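Local coordinates for F420-dependent methylenetetrahydromethanopterin dehydrogenase (Methanopyrus kandleri, PDB 1QV9) that catalyses the reversible, coenzyme F420-dependent reduction of methenyl-tetrahydromethanopterin to methylene-tetrahydromethanopterin in methanogenesis from carbon dioxide, at the interface of chains A and B. Residues are numbered along the deposited sequence; one frame, centred on the assembly and turned at random. Chains: chain A/B, F420-dependent methylenetetrahydromethanopterin dehydrogenase.

The interface of chains A and B. Residues chain A 219, 232-233, 236; chain B 185-186, 189, 204.
A:Glu219 and B:Arg185 come from opposite sides of the subunit boundary and form a salt bridge, with NH2 of the B:Arg185 guanidinium 3.1 Å from carboxylate oxygen OE2 of A:Glu219. The two flat groups are turned 30° apart, and the carboxylate carbon lies at the guanidinium edge, in its plane, so the pairing is edge-on rather than stacked. NH1 of B:Arg185 donates to OE1 of A:Glu219 over 3.2 Å, approaching from the syn side but well out of the carboxylate plane; the hydrogen bonds from NH2 to the carboxylate are weak. Water 1, also at the guanidinium edge, links OE1 and NH1. A straighter bond comes from B:Asn186, whose amide ND2 lies 3.0 Å from OE2 of A:Glu219 with 171° at the hydrogen, also on the syn side, although the amide and carboxylate planes are nearly perpendicular. Within chain B, NH2 of B:Arg185 donates to OD1 of B:Asn186 from above the amide carbonyl plane, off the lone pairs, a contact that probably helps keep the two donors side by side. An extended chain, with CG opposite the backbone N (chi1 176°), carries the A:Glu219 carboxylate out to both; a glutamine here would probably leave the B:Arg185 guanidinium without its charge partner and lose one of the oxygens that accept from B:Arg185 and B:Asn186. Beside this polar cluster, B:Met204, a selenomethionine, supplies an apolar patch. Its chain bends at its last torsion, and methyl CE of B:Met204 lies 3.9 Å from CG1 of A:Ile233, while its selenium meets CB of A:Pro232 and its CB faces CB of A:Ser236. CD2 of B:Leu189 extends the patch, 3.7 Å from CB of A:Pro232. A:Ser236 turns its hydroxyl OG back to the carbonyl O of A:Ile233, 2.7 Å away, presenting carbon to B:Met204. Chain A contributes helices 197-223 and 227-257; chain B contributes the 3-10 helix 185-190 and helix 197-223. The patch lies toward one end of the packed helices joining two subunits of the trimer-of-dimers hexamer, and two-fold symmetry repeats it with the chains exchanged.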
loop_
_atom_site.group_PDB
_atom_site.type_symbol
_atom_site.label_atom_id
_atom_site.label_comp_id
_atom_site.label_asym_id
_atom_site.label_seq_id
_atom_site.Cartn_x
_atom_site.Cartn_y
_atom_site.Cartn_z
ATOM N N GLU A 219 -17.934 -22.584 9.596
ATOM C CA GLU A 219 -17.623 -22.855 11.004
ATOM C C GLU A 219 -18.276 -21.819 11.922
ATOM O O GLU A 219 -18.853 -22.146 12.961
ATOM C CB GLU A 219 -16.117 -22.853 11.245
ATOM C CG GLU A 219 -15.732 -23.038 12.718
ATOM C CD GLU A 219 -14.244 -22.857 12.957
ATOM O OE1 GLU A 219 -13.473 -23.164 12.045
ATOM O OE2 GLU A 219 -13.852 -22.422 14.056
ATOM N N PRO A 232 -15.664 -13.352 16.046
ATOM C CA PRO A 232 -14.307 -13.178 15.506
ATOM C C PRO A 232 -14.104 -14.121 14.316
ATOM O O PRO A 232 -13.464 -13.760 13.306
ATOM C CB PRO A 232 -13.392 -13.574 16.665
ATOM C CG PRO A 232 -14.172 -13.134 17.864
ATOM C CD PRO A 232 -15.615 -13.491 17.526
ATOM N N ILE A 233 -14.626 -15.349 14.402
ATOM C CA ILE A 233 -14.448 -16.261 13.300
ATOM C C ILE A 233 -15.080 -15.726 11.999
ATOM O O ILE A 233 -14.392 -15.718 10.951
ATOM C CB ILE A 233 -15.015 -17.686 13.659
ATOM C CG1 ILE A 233 -14.122 -18.293 14.757
ATOM C CG2 ILE A 233 -15.055 -18.586 12.427
ATOM C CD1 ILE A 233 -14.684 -19.603 15.336
ATOM N N SER A 236 -13.092 -12.895 10.580
ATOM C CA SER A 236 -11.821 -13.273 9.983
ATOM C C SER A 236 -12.007 -13.740 8.528
ATOM O O SER A 236 -11.122 -13.532 7.707
ATOM C CB SER A 236 -11.108 -14.342 10.841
ATOM O OG SER A 236 -11.662 -15.616 10.635
ATOM N N ARG B 185 -5.290 -21.131 14.081
ATOM C CA ARG B 185 -6.047 -19.898 14.079
ATOM C C ARG B 185 -6.886 -19.712 15.341
ATOM O O ARG B 185 -6.868 -18.650 15.943
ATOM C CB ARG B 185 -6.960 -19.864 12.854
ATOM C CG ARG B 185 -7.906 -18.659 12.825
ATOM C CD ARG B 185 -9.368 -19.042 12.791
ATOM N NE ARG B 185 -9.695 -19.986 11.725
ATOM C CZ ARG B 185 -10.789 -20.739 11.723
ATOM N NH1 ARG B 185 -11.025 -21.577 10.725
ATOM N NH2 ARG B 185 -11.640 -20.660 12.741
ATOM N N ASN B 186 -7.605 -20.756 15.751
ATOM C CA ASN B 186 -8.452 -20.602 16.914
ATOM C C ASN B 186 -7.719 -20.435 18.252
ATOM O O ASN B 186 -8.335 -20.018 19.234
ATOM C CB ASN B 186 -9.482 -21.729 16.986
ATOM C CG ASN B 186 -10.629 -21.523 15.999
ATOM O OD1 ASN B 186 -10.838 -20.403 15.503
ATOM N ND2 ASN B 186 -11.372 -22.589 15.715
ATOM N N LEU B 189 -8.240 -17.151 20.000
ATOM C CA LEU B 189 -9.478 -16.837 20.714
ATOM C C LEU B 189 -9.331 -16.992 22.241
ATOM O O LEU B 189 -10.070 -16.363 23.012
ATOM C CB LEU B 189 -10.621 -17.729 20.225
ATOM C CG LEU B 189 -11.063 -17.528 18.760
ATOM C CD1 LEU B 189 -11.896 -18.722 18.299
ATOM C CD2 LEU B 189 -11.815 -16.220 18.650
HETATM N N MSE B 204 -6.041 -13.770 12.970
HETATM C CA MSE B 204 -6.700 -15.060 12.733
HETATM C C MSE B 204 -6.728 -15.370 11.243
HETATM O O MSE B 204 -6.379 -16.452 10.821
HETATM C CB MSE B 204 -8.118 -15.057 13.292
HETATM C CG MSE B 204 -8.116 -15.199 14.826
HETATM SE SE MSE B 204 -9.832 -14.843 15.605
HETATM C CE MSE B 204 -10.747 -16.401 14.937
HETATM O O HOH W 1 -12.996 -23.575 9.498
#